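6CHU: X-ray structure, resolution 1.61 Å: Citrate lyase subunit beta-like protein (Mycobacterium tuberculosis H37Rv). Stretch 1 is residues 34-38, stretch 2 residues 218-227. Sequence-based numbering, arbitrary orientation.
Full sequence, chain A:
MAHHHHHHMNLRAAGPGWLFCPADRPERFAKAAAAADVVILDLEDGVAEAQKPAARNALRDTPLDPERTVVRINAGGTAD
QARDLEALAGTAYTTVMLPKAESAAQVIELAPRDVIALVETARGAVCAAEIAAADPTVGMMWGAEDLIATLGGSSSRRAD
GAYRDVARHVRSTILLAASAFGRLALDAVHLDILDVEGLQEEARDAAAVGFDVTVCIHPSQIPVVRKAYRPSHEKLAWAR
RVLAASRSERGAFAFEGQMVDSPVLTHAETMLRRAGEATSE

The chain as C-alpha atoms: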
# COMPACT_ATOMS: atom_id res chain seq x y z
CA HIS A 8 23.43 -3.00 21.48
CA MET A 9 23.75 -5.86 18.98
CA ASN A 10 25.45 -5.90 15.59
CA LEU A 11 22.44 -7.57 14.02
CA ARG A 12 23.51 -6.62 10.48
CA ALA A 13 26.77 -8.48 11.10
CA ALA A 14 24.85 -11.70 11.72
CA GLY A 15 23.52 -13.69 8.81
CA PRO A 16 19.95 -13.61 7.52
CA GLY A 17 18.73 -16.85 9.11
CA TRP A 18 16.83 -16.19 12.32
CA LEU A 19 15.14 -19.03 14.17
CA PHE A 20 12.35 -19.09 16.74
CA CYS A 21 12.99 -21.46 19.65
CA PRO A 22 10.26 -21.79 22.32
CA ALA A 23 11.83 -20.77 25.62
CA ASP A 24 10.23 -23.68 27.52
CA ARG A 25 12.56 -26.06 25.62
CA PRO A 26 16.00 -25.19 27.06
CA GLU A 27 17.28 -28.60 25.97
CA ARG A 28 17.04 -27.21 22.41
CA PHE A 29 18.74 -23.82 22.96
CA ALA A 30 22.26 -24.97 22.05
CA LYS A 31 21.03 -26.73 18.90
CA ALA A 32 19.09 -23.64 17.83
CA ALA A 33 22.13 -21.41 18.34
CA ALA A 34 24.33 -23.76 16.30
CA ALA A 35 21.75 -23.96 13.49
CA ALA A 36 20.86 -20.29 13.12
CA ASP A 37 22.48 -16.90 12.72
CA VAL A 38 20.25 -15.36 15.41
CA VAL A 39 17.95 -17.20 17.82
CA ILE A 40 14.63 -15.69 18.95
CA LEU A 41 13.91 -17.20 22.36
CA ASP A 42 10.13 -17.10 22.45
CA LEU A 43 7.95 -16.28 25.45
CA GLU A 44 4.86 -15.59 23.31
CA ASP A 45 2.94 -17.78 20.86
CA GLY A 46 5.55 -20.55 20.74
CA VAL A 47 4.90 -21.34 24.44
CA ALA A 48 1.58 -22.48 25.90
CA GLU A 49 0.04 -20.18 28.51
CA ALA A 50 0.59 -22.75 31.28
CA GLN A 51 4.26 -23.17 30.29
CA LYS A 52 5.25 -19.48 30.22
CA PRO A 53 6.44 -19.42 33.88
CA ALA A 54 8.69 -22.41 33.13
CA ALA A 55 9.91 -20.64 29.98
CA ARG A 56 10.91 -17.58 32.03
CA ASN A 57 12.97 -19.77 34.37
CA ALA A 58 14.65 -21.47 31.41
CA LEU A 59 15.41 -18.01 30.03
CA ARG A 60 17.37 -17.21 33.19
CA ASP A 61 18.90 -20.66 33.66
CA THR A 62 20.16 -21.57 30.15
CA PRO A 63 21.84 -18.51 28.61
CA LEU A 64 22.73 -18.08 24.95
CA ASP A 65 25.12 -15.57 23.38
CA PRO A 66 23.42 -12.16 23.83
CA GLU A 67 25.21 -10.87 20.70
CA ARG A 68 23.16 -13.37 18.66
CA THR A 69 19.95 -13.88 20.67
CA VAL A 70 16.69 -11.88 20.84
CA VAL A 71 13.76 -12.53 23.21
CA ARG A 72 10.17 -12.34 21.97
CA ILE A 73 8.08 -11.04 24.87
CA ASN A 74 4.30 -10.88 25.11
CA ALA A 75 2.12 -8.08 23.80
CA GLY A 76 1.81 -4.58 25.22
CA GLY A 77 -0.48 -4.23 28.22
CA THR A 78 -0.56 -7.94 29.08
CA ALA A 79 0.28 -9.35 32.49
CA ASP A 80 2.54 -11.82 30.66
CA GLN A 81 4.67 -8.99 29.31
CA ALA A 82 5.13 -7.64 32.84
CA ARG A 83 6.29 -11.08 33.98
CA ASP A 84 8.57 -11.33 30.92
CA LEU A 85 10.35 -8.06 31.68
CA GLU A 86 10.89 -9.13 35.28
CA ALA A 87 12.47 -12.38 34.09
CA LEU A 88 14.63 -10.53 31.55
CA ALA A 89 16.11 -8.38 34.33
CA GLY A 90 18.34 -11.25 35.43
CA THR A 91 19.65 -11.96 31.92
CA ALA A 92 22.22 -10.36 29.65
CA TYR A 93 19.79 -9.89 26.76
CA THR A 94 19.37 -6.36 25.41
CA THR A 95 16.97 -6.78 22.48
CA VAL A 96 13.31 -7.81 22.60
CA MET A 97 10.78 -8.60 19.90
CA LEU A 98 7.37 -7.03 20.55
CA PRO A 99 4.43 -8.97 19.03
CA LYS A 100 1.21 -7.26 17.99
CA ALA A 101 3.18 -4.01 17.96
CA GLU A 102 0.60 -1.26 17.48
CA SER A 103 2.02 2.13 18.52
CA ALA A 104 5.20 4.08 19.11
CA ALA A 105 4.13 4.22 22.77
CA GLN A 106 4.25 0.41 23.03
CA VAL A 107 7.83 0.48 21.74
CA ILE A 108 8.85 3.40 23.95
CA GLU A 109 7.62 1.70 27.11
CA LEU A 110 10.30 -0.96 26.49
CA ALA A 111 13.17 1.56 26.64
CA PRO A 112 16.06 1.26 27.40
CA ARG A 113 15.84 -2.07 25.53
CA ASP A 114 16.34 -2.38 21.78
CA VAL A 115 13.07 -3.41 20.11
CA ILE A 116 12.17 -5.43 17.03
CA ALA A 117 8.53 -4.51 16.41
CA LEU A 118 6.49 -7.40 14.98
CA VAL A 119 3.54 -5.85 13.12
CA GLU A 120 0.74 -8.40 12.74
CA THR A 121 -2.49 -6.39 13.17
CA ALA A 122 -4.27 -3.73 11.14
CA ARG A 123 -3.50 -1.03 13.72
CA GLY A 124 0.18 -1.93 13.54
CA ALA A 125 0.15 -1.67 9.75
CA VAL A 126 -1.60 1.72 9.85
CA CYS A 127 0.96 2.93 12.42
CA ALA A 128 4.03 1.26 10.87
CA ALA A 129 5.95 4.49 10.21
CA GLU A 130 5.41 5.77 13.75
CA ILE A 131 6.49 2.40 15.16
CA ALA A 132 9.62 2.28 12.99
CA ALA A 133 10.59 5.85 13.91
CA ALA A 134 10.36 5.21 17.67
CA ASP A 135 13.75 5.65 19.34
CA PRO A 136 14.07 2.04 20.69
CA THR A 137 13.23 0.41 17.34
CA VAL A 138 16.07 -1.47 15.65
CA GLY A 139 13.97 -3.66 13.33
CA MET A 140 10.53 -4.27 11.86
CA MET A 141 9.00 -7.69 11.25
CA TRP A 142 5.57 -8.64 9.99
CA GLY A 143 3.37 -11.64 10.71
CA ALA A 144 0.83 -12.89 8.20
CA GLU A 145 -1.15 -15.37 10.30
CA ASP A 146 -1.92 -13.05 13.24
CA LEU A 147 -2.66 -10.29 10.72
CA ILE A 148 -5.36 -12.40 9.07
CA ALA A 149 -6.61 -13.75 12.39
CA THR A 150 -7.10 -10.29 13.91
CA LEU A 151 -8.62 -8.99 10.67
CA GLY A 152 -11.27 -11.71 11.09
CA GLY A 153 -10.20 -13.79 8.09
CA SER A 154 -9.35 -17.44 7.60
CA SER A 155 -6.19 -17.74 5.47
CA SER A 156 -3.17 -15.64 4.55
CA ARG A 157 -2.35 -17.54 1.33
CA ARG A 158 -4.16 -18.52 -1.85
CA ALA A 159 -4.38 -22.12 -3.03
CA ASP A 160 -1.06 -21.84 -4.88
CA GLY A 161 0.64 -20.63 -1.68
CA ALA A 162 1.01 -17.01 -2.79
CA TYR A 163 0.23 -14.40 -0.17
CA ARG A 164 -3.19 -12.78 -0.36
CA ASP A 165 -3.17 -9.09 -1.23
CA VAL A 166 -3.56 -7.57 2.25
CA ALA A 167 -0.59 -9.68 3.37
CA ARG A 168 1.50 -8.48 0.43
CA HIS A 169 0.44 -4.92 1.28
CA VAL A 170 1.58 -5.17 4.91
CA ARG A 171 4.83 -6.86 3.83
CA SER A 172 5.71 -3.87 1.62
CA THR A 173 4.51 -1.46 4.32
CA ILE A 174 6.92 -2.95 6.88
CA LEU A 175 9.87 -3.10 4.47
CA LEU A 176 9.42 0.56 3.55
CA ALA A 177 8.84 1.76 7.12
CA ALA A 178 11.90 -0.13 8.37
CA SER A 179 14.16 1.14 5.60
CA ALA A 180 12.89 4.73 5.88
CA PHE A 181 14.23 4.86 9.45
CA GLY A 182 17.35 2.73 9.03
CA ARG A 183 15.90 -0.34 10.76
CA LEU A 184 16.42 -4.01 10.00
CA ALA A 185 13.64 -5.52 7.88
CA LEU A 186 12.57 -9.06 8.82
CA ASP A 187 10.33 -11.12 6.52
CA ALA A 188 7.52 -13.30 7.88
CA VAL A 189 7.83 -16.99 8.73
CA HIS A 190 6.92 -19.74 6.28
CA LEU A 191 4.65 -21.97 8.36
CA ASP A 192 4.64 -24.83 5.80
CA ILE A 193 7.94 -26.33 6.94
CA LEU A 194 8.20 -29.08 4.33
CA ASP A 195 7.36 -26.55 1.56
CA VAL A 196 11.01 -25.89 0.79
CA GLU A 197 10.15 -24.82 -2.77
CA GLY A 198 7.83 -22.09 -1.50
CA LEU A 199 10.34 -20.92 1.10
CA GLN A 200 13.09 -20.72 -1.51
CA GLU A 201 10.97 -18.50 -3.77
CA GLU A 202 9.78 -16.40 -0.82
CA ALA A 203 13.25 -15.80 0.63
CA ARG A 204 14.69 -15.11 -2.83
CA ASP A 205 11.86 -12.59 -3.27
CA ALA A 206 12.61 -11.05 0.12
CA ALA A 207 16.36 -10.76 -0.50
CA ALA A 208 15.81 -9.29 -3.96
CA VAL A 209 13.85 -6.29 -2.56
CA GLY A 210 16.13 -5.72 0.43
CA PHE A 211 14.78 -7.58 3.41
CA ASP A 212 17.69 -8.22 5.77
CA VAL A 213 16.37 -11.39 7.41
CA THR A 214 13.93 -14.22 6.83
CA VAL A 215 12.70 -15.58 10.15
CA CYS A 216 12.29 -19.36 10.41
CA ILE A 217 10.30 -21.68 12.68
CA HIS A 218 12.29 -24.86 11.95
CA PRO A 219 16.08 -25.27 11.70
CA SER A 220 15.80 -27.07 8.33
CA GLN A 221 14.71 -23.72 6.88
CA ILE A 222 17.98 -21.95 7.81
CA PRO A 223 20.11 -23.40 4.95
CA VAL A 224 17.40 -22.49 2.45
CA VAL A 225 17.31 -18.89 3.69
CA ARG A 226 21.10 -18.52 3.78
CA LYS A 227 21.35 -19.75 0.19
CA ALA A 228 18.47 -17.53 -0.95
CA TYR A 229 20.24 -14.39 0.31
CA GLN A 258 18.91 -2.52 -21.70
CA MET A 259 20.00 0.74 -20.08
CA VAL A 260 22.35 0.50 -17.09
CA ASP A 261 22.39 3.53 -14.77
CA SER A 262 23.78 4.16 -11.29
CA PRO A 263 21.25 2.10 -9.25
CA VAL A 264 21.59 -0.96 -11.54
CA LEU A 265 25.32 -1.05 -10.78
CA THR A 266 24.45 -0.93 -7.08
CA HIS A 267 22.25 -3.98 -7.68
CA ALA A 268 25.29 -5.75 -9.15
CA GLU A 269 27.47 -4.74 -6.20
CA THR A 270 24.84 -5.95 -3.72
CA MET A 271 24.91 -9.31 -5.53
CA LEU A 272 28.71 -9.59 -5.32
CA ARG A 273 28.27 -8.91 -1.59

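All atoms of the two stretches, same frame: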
# COMPACT_ATOMS: atom_id res chain seq x y z
N ALA A 34 23.42 -23.21 17.30
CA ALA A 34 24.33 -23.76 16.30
C ALA A 34 23.72 -23.77 14.91
O ALA A 34 24.45 -23.67 13.92
CB ALA A 34 24.74 -25.18 16.71
N ALA A 35 22.39 -23.88 14.80
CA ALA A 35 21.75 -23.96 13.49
C ALA A 35 21.53 -22.59 12.85
O ALA A 35 21.51 -22.48 11.62
CB ALA A 35 20.41 -24.68 13.59
N ALA A 36 21.34 -21.55 13.65
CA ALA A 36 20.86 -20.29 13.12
C ALA A 36 21.89 -19.18 13.29
O ALA A 36 22.86 -19.30 14.05
CB ALA A 36 19.55 -19.88 13.80
N ASP A 37 21.67 -18.10 12.55
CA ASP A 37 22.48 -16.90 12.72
C ASP A 37 22.08 -16.15 13.98
O ASP A 37 22.93 -15.76 14.78
CB ASP A 37 22.34 -16.01 11.48
CG ASP A 37 22.93 -16.65 10.24
OD1 ASP A 37 24.12 -17.02 10.27
OD2 ASP A 37 22.20 -16.79 9.24
N VAL A 38 20.78 -15.97 14.19
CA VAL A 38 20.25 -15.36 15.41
C VAL A 38 19.10 -16.23 15.90
O VAL A 38 18.29 -16.71 15.10
CB VAL A 38 19.76 -13.91 15.17
CG1 VAL A 38 19.01 -13.36 16.40
CG2 VAL A 38 20.92 -13.01 14.83
N HIS A 218 11.68 -23.54 11.87
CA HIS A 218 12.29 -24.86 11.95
C HIS A 218 13.72 -24.77 11.44
O HIS A 218 13.98 -24.07 10.45
CB HIS A 218 11.50 -25.89 11.12
CG HIS A 218 11.89 -27.31 11.39
ND1 HIS A 218 12.92 -27.94 10.72
CD2 HIS A 218 11.36 -28.24 12.22
CE1 HIS A 218 13.02 -29.19 11.14
NE2 HIS A 218 12.09 -29.39 12.06
N PRO A 219 14.67 -25.44 12.10
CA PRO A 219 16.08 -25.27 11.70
C PRO A 219 16.38 -25.72 10.28
O PRO A 219 17.34 -25.22 9.68
CB PRO A 219 16.85 -26.12 12.73
CG PRO A 219 15.85 -27.10 13.25
CD PRO A 219 14.52 -26.39 13.22
N SER A 220 15.59 -26.65 9.72
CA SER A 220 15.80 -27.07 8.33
C SER A 220 15.61 -25.92 7.35
O SER A 220 16.09 -26.00 6.22
CB SER A 220 14.83 -28.21 7.98
OG SER A 220 13.50 -27.72 7.98
N GLN A 221 14.91 -24.86 7.76
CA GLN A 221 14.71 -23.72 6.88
C GLN A 221 15.93 -22.81 6.81
O GLN A 221 16.05 -22.03 5.85
CB GLN A 221 13.49 -22.91 7.35
CG GLN A 221 12.21 -23.74 7.39
CD GLN A 221 11.02 -22.94 7.92
OE1 GLN A 221 11.08 -22.38 9.01
NE2 GLN A 221 9.94 -22.90 7.15
N ILE A 222 16.84 -22.88 7.78
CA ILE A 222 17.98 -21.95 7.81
C ILE A 222 18.88 -22.10 6.59
O ILE A 222 19.25 -21.08 5.99
CB ILE A 222 18.75 -22.09 9.13
CG1 ILE A 222 17.89 -21.64 10.32
CG2 ILE A 222 20.03 -21.28 9.07
CD1 ILE A 222 17.63 -20.13 10.38
N PRO A 223 19.28 -23.31 6.17
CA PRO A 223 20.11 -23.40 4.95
C PRO A 223 19.44 -22.83 3.73
O PRO A 223 20.10 -22.21 2.88
CB PRO A 223 20.35 -24.91 4.81
CG PRO A 223 20.18 -25.45 6.17
CD PRO A 223 19.10 -24.63 6.80
N VAL A 224 18.12 -23.01 3.61
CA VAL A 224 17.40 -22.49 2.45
C VAL A 224 17.48 -20.97 2.43
O VAL A 224 17.75 -20.36 1.39
CB VAL A 224 15.95 -23.00 2.46
CG1 VAL A 224 15.19 -22.53 1.23
CG2 VAL A 224 15.94 -24.53 2.55
N VAL A 225 17.26 -20.34 3.58
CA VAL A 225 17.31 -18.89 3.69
C VAL A 225 18.71 -18.37 3.39
O VAL A 225 18.89 -17.43 2.60
CB VAL A 225 16.84 -18.45 5.09
CG1 VAL A 225 17.26 -17.01 5.38
CG2 VAL A 225 15.33 -18.61 5.19
N ARG A 226 19.73 -18.98 4.01
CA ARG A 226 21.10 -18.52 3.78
C ARG A 226 21.47 -18.59 2.31
O ARG A 226 22.12 -17.68 1.78
CB ARG A 226 22.08 -19.33 4.63
CG ARG A 226 22.05 -19.00 6.11
CD ARG A 226 22.92 -19.97 6.90
NE ARG A 226 23.08 -19.56 8.29
CZ ARG A 226 23.47 -20.38 9.26
NH1 ARG A 226 23.61 -19.93 10.50
NH2 ARG A 226 23.72 -21.65 8.98
N LYS A 227 21.08 -19.66 1.62
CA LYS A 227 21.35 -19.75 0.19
C LYS A 227 20.56 -18.72 -0.60
O LYS A 227 21.05 -18.16 -1.58
CB LYS A 227 21.05 -21.16 -0.31
CG LYS A 227 21.33 -21.37 -1.80
CD LYS A 227 21.13 -22.83 -2.20
CE LYS A 227 21.17 -23.01 -3.71
NZ LYS A 227 20.90 -24.43 -4.08

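The most striking feature of this contact is that a single charged pair, Asp37 with Arg226, supplies all of its hydrogen bonds, alongside two apolar side-chain contacts and a close approach of an Ile222 methyl to a carbonyl oxygen. The two carboxylate oxygens meet two different nitrogens of the guanidinium: Arg226 NE donates to Asp37 OD2 at 3.1 Å in a nearly straight bond (169°), and Arg226 NH1 donates to Asp37 OD1 at 3.0 Å, a weak bond bent to 141°. Together they form a two-pronged salt bridge, with OD1 lying at the edge of the guanidinium near its plane, where the N-H groups point.

The residues involved are at least 184 positions apart in sequence. Stretch 1 begins with the last residues of a helix and runs on beyond it: Ala34 and Ala35 are still helical, and Ala36, with phi/psi of -116/164, is the first residue to leave that conformation. Stretch 2 enters a helix through a type I beta turn from His218 to Gln221. The two backbones come nearest at Ala35 and Pro219, whose CA atoms are 6.1 Å apart, and at Ala36 and Ile222, whose CA atoms are 6.3 Å apart. The small methyls of Ala35 and Ala36 give short apolar contacts. Ala35 CB rests 3.9 Å from Pro219 CB, and Ala36 CB lies 3.9 Å from Ile222 CD1, although the CA-to-CB bond of Ala36 points away from stretch 2 overall.

Ile222 points toward stretch 1, and its branched side chain reaches two neighbouring residues there. While CD1 meets the methyl of Ala36, Ile222 CG2 lies 3.2 Å from Ala35 O, a close approach of a methyl group to a carbonyl oxygen. One helical turn later, Arg226 also points toward stretch 1. The backbone bond from Arg226 N to Ile222 O, 2.9 Å long, is the regular i to i+4 link that places these two side chains on the same side of the helix.

Arginine suits this exposed position because its long chain can carry charge out to a distant partner. With chi1 m and chi2 and chi3 both t, the side chain is largely extended. Arg226 NH1 also lies 3.5 Å from Ala35 O, but the angle is too poor for a hydrogen bond. The aspartate is short; its CA-to-CB bond runs sideways, yet its carboxylate comes nearer the other stretch. OD2 also has a hydrogen bond elsewhere in the structure.

The turn before the helix is held by its own bonds. His218 O accepts from Gln221 N at 3.0 Å, closing the turn, and His218 ND1 accepts from Ser220 N at 3.1 Å, a capping bond ahead of the helix. His218 N donates to Gln221 OE1 at 3.1 Å. Proline fits the second position of the turn, where its ring restrains phi near -62° and no backbone N-H is required. Pro219 CB also makes the apolar contact with Ala35 CB already described.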